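PDB 6KDD: endoglucanase from Fervidobacterium pennivorans DSM 9078, which probably hydrolyses beta-glucosidic bonds in cellulose or related beta-glucans. Local coordinates for residues D268-R280 with N308-E320. Residues are numbered along the deposited sequence; the frame is centred on the assembly and turned at random.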
loop_
_atom_site.group_PDB
_atom_site.type_symbol
_atom_site.label_atom_id
_atom_site.label_comp_id
_atom_site.label_asym_id
_atom_site.label_seq_id
_atom_site.Cartn_x
_atom_site.Cartn_y
_atom_site.Cartn_z
ATOM N N ASP A 268 -11.386 0.411 -20.308
ATOM C CA ASP A 268 -10.789 0.935 -21.524
ATOM C C ASP A 268 -9.663 1.895 -21.133
ATOM O O ASP A 268 -9.806 2.657 -20.167
ATOM C CB ASP A 268 -11.850 1.602 -22.415
ATOM C CG ASP A 268 -12.213 2.995 -21.941
ATOM O OD1 ASP A 268 -13.076 3.122 -21.013
ATOM O OD2 ASP A 268 -11.590 3.954 -22.445
ATOM N N MET A 269 -8.593 1.903 -21.933
ATOM C CA MET A 269 -7.350 2.584 -21.590
ATOM C C MET A 269 -7.565 4.088 -21.420
ATOM O O MET A 269 -7.086 4.674 -20.460
ATOM C CB MET A 269 -6.241 2.302 -22.603
ATOM C CG MET A 269 -4.920 2.991 -22.229
ATOM S SD MET A 269 -4.240 2.368 -20.615
ATOM C CE MET A 269 -3.505 0.851 -21.211
ATOM N N ASP A 270 -8.353 4.711 -22.304
ATOM C CA ASP A 270 -8.536 6.148 -22.257
ATOM C C ASP A 270 -9.095 6.596 -20.917
ATOM O O ASP A 270 -8.632 7.605 -20.371
ATOM C CB ASP A 270 -9.551 6.628 -23.296
ATOM C CG ASP A 270 -8.892 6.955 -24.618
ATOM O OD1 ASP A 270 -7.770 6.447 -24.875
ATOM O OD2 ASP A 270 -9.510 7.713 -25.381
ATOM N N SER A 271 -10.123 5.876 -20.436
ATOM C CA SER A 271 -10.717 6.125 -19.136
ATOM C C SER A 271 -9.672 5.937 -18.023
ATOM O O SER A 271 -9.635 6.699 -17.047
ATOM C CB SER A 271 -11.887 5.170 -18.923
ATOM O OG SER A 271 -13.013 5.467 -19.766
ATOM N N ARG A 272 -8.924 4.825 -18.113
ATOM C CA ARG A 272 -7.926 4.540 -17.077
ATOM C C ARG A 272 -6.961 5.730 -16.955
ATOM O O ARG A 272 -6.723 6.240 -15.868
ATOM C CB ARG A 272 -7.180 3.262 -17.427
ATOM C CG ARG A 272 -8.076 2.023 -17.384
ATOM C CD ARG A 272 -7.306 0.748 -17.652
ATOM N NE ARG A 272 -6.336 0.429 -16.594
ATOM C CZ ARG A 272 -5.157 -0.119 -16.848
ATOM N NH1 ARG A 272 -4.807 -0.361 -18.103
ATOM N NH2 ARG A 272 -4.324 -0.423 -15.860
ATOM N N VAL A 273 -6.409 6.157 -18.093
ATOM C CA VAL A 273 -5.493 7.296 -18.129
ATOM C C VAL A 273 -6.098 8.515 -17.449
ATOM O O VAL A 273 -5.474 9.087 -16.557
ATOM C CB VAL A 273 -4.999 7.597 -19.557
ATOM C CG1 VAL A 273 -4.169 8.871 -19.612
ATOM C CG2 VAL A 273 -4.221 6.418 -20.087
ATOM N N LYS A 274 -7.337 8.919 -17.836
ATOM C CA LYS A 274 -7.911 10.112 -17.230
ATOM C C LYS A 274 -8.163 9.949 -15.739
ATOM O O LYS A 274 -7.879 10.855 -14.970
ATOM C CB LYS A 274 -9.237 10.513 -17.901
ATOM C CG LYS A 274 -9.094 10.898 -19.368
ATOM C CD LYS A 274 -10.468 11.133 -19.967
ATOM C CE LYS A 274 -10.516 10.885 -21.453
ATOM N NZ LYS A 274 -11.891 10.501 -21.859
ATOM N N TRP A 275 -8.733 8.806 -15.323
ATOM C CA TRP A 275 -8.985 8.593 -13.909
ATOM C C TRP A 275 -7.670 8.681 -13.123
ATOM O O TRP A 275 -7.618 9.262 -12.037
ATOM C CB TRP A 275 -9.641 7.209 -13.704
ATOM C CG TRP A 275 -10.054 6.915 -12.285
ATOM C CD1 TRP A 275 -11.262 7.166 -11.685
ATOM C CD2 TRP A 275 -9.270 6.220 -11.296
ATOM N NE1 TRP A 275 -11.271 6.739 -10.382
ATOM C CE2 TRP A 275 -10.048 6.161 -10.113
ATOM C CE3 TRP A 275 -7.965 5.691 -11.295
ATOM C CZ2 TRP A 275 -9.582 5.546 -8.951
ATOM C CZ3 TRP A 275 -7.495 5.133 -10.115
ATOM C CH2 TRP A 275 -8.309 5.027 -8.980
ATOM N N THR A 276 -6.666 7.966 -13.606
ATOM C CA THR A 276 -5.391 7.847 -12.874
ATOM C C THR A 276 -4.718 9.217 -12.736
ATOM O O THR A 276 -4.279 9.612 -11.659
ATOM C CB THR A 276 -4.471 6.840 -13.582
ATOM O OG1 THR A 276 -5.112 5.565 -13.594
ATOM C CG2 THR A 276 -3.117 6.653 -12.915
ATOM N N GLU A 277 -4.669 9.967 -13.842
ATOM C CA GLU A 277 -4.121 11.317 -13.814
ATOM C C GLU A 277 -4.872 12.206 -12.822
ATOM O O GLU A 277 -4.281 12.941 -12.015
ATOM C CB GLU A 277 -4.111 11.887 -15.239
ATOM C CG GLU A 277 -3.447 13.249 -15.322
ATOM C CD GLU A 277 -3.471 13.958 -16.674
ATOM O OE1 GLU A 277 -3.784 13.321 -17.713
ATOM O OE2 GLU A 277 -3.159 15.157 -16.687
ATOM N N SER A 278 -6.210 12.111 -12.843
ATOM C CA SER A 278 -7.034 12.924 -11.963
ATOM C C SER A 278 -6.816 12.592 -10.496
ATOM O O SER A 278 -6.702 13.513 -9.685
ATOM C CB SER A 278 -8.491 12.771 -12.296
ATOM O OG SER A 278 -8.707 13.314 -13.581
ATOM N N VAL A 279 -6.836 11.286 -10.157
ATOM C CA VAL A 279 -6.579 10.853 -8.796
ATOM C C VAL A 279 -5.186 11.310 -8.343
ATOM O O VAL A 279 -5.016 11.822 -7.223
ATOM C CB VAL A 279 -6.774 9.332 -8.642
ATOM C CG1 VAL A 279 -6.186 8.854 -7.332
ATOM C CG2 VAL A 279 -8.272 8.990 -8.666
ATOM N N ARG A 280 -4.195 11.096 -9.208
ATOM C CA ARG A 280 -2.823 11.451 -8.867
ATOM C C ARG A 280 -2.684 12.960 -8.635
ATOM O O ARG A 280 -2.084 13.389 -7.648
ATOM C CB ARG A 280 -1.865 10.928 -9.940
ATOM C CG ARG A 280 -0.396 11.095 -9.562
ATOM C CD ARG A 280 0.107 12.440 -10.061
ATOM N NE ARG A 280 0.163 12.310 -11.492
ATOM C CZ ARG A 280 0.309 13.312 -12.344
ATOM N NH1 ARG A 280 0.422 14.559 -11.916
ATOM N NH2 ARG A 280 0.352 13.056 -13.638
ATOM N N ASN A 308 8.873 -2.292 -21.601
ATOM C CA ASN A 308 8.736 -0.850 -21.559
ATOM C C ASN A 308 7.500 -0.442 -20.759
ATOM O O ASN A 308 6.597 -1.232 -20.551
ATOM C CB ASN A 308 8.731 -0.240 -22.965
ATOM C CG ASN A 308 9.630 0.983 -23.037
ATOM O OD1 ASN A 308 9.799 1.730 -22.052
ATOM N ND2 ASN A 308 10.237 1.174 -24.199
ATOM N N TRP A 309 7.489 0.815 -20.327
ATOM C CA TRP A 309 6.342 1.465 -19.716
ATOM C C TRP A 309 5.151 1.521 -20.680
ATOM O O TRP A 309 5.319 1.653 -21.908
ATOM C CB TRP A 309 6.781 2.864 -19.297
ATOM C CG TRP A 309 7.867 2.801 -18.263
ATOM C CD1 TRP A 309 9.221 2.872 -18.457
ATOM C CD2 TRP A 309 7.661 2.530 -16.862
ATOM N NE1 TRP A 309 9.865 2.724 -17.245
ATOM C CE2 TRP A 309 8.938 2.511 -16.255
ATOM C CE3 TRP A 309 6.513 2.365 -16.055
ATOM C CZ2 TRP A 309 9.093 2.331 -14.876
ATOM C CZ3 TRP A 309 6.669 2.160 -14.690
ATOM C CH2 TRP A 309 7.944 2.194 -14.109
ATOM N N ILE A 310 3.953 1.383 -20.097
ATOM C CA ILE A 310 2.681 1.523 -20.788
ATOM C C ILE A 310 2.281 2.996 -20.736
ATOM O O ILE A 310 2.069 3.542 -19.655
ATOM C CB ILE A 310 1.648 0.618 -20.098
ATOM C CG1 ILE A 310 2.141 -0.834 -20.115
ATOM C CG2 ILE A 310 0.253 0.797 -20.696
ATOM C CD1 ILE A 310 1.336 -1.766 -19.219
ATOM N N GLU A 311 2.259 3.646 -21.917
ATOM C CA GLU A 311 2.098 5.089 -22.013
ATOM C C GLU A 311 0.794 5.345 -22.767
ATOM O O GLU A 311 0.436 4.541 -23.613
ATOM C CB GLU A 311 3.318 5.697 -22.738
ATOM C CG GLU A 311 4.604 5.613 -21.919
ATOM C CD GLU A 311 4.616 6.534 -20.693
ATOM O OE1 GLU A 311 3.641 7.265 -20.481
ATOM O OE2 GLU A 311 5.645 6.588 -19.968
ATOM N N PRO A 312 0.027 6.415 -22.471
ATOM C CA PRO A 312 0.420 7.385 -21.459
ATOM C C PRO A 312 0.028 7.067 -20.004
ATOM O O PRO A 312 0.140 7.929 -19.149
ATOM C CB PRO A 312 -0.231 8.672 -21.993
ATOM C CG PRO A 312 -1.514 8.189 -22.653
ATOM C CD PRO A 312 -1.248 6.773 -23.138
ATOM N N LEU A 313 -0.330 5.821 -19.685
ATOM C CA LEU A 313 -0.739 5.581 -18.305
ATOM C C LEU A 313 0.421 5.827 -17.316
ATOM O O LEU A 313 0.191 6.342 -16.234
ATOM C CB LEU A 313 -1.299 4.163 -18.179
ATOM C CG LEU A 313 -1.957 3.800 -16.839
ATOM C CD1 LEU A 313 -3.204 4.614 -16.532
ATOM C CD2 LEU A 313 -2.280 2.316 -16.840
ATOM N N ALA A 314 1.641 5.427 -17.670
ATOM C CA ALA A 314 2.766 5.635 -16.765
ATOM C C ALA A 314 2.926 7.120 -16.470
ATOM O O ALA A 314 3.139 7.500 -15.322
ATOM C CB ALA A 314 4.029 5.012 -17.319
ATOM N N THR A 315 2.783 7.976 -17.503
ATOM C CA THR A 315 2.896 9.423 -17.318
ATOM C C THR A 315 1.794 9.970 -16.429
ATOM O O THR A 315 2.020 10.880 -15.639
ATOM C CB THR A 315 2.888 10.191 -18.654
ATOM O OG1 THR A 315 3.966 9.656 -19.417
ATOM C CG2 THR A 315 3.120 11.672 -18.439
ATOM N N ALA A 316 0.580 9.414 -16.562
ATOM C CA ALA A 316 -0.530 9.730 -15.670
ATOM C C ALA A 316 -0.109 9.513 -14.209
ATOM O O ALA A 316 -0.486 10.265 -13.302
ATOM C CB ALA A 316 -1.728 8.836 -16.008
ATOM N N VAL A 317 0.713 8.486 -13.976
ATOM C CA VAL A 317 1.111 8.184 -12.600
ATOM C C VAL A 317 2.221 9.133 -12.136
ATOM O O VAL A 317 2.150 9.686 -11.050
ATOM C CB VAL A 317 1.564 6.714 -12.518
ATOM C CG1 VAL A 317 2.285 6.409 -11.215
ATOM C CG2 VAL A 317 0.367 5.804 -12.743
ATOM N N VAL A 318 3.274 9.244 -12.953
ATOM C CA VAL A 318 4.511 9.928 -12.587
ATOM C C VAL A 318 4.396 11.454 -12.755
ATOM O O VAL A 318 4.993 12.197 -11.990
ATOM C CB VAL A 318 5.713 9.382 -13.383
ATOM C CG1 VAL A 318 6.972 10.217 -13.100
ATOM C CG2 VAL A 318 5.965 7.890 -13.100
ATOM N N GLY A 319 3.685 11.929 -13.776
ATOM C CA GLY A 319 3.545 13.369 -14.003
ATOM C C GLY A 319 4.855 13.967 -14.516
ATOM O O GLY A 319 5.604 13.266 -15.194
ATOM N N GLU A 320 5.088 15.253 -14.174
ATOM C CA GLU A 320 6.276 16.049 -14.462
ATOM C C GLU A 320 6.301 16.468 -15.935
ATOM O O GLU A 320 5.217 16.808 -16.442
ATOM C CB GLU A 320 7.562 15.291 -14.148
ATOM C CG GLU A 320 8.004 15.424 -12.712
ATOM C CD GLU A 320 9.470 15.050 -12.601
ATOM O OE1 GLU A 320 9.880 14.093 -13.294
ATOM O OE2 GLU A 320 10.206 15.739 -11.862
#
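Leu313 plugs into helix 269-280 as a knob into a hole lined by Met269, Arg272, Val273 and Thr276, joining two neighbouring outer helices of the (beta/alpha)8 TIM barrel: the one after the seventh strand and the short C-terminal one after the eighth. The two run nearly parallel, 10° apart, with their axes 8.0 Å from each other at closest approach.

Van der Waals contacts make up most of the interface. CG anti to the backbone N (chi1 -172°) swings the leucine over to the other helix, where CD1 of Leu313 reaches Thr276 OG1 at 3.6 Å, while its CD2 lies over one face of the Arg272 guanidinium, 3.6 Å from NH2. Arg272 NE is tied to the carbonyl of Ala263, which helps fix that flat group against the leucine. Further along, Thr276 CG2 meets Val317 CG2 at 3.6 Å, and the small Ala316 lets the backbones close to 4.3 Å between its CA and that of Glu277. At the other end Met269, bent at chi2 and chi3, lays CE against Ile310 CG2, and Val273 crosses Pro312 at about a right angle, its CG1 against the ring CG. Tyr292 of the last barrel strand touches Arg272, Leu313 and Val317.

The polar part belongs to Arg280, which grips Ala316 O side-on: NE (2.8 Å) and NH2 (2.9 Å) both donate hydrogen bonds to this oxygen, which lies close to the guanidinium plane. NH1 forms a salt bridge with Glu284. A lysine here would probably offer Ala316 O a single donor at most and could not hold it and Glu284 at once in the same flat way. Helix 313-318 ends here, the chain leaving through Gly319 with positive phi, and Gly319 CA lies over one guanidinium face, 3.2 Å from Arg280 NH2.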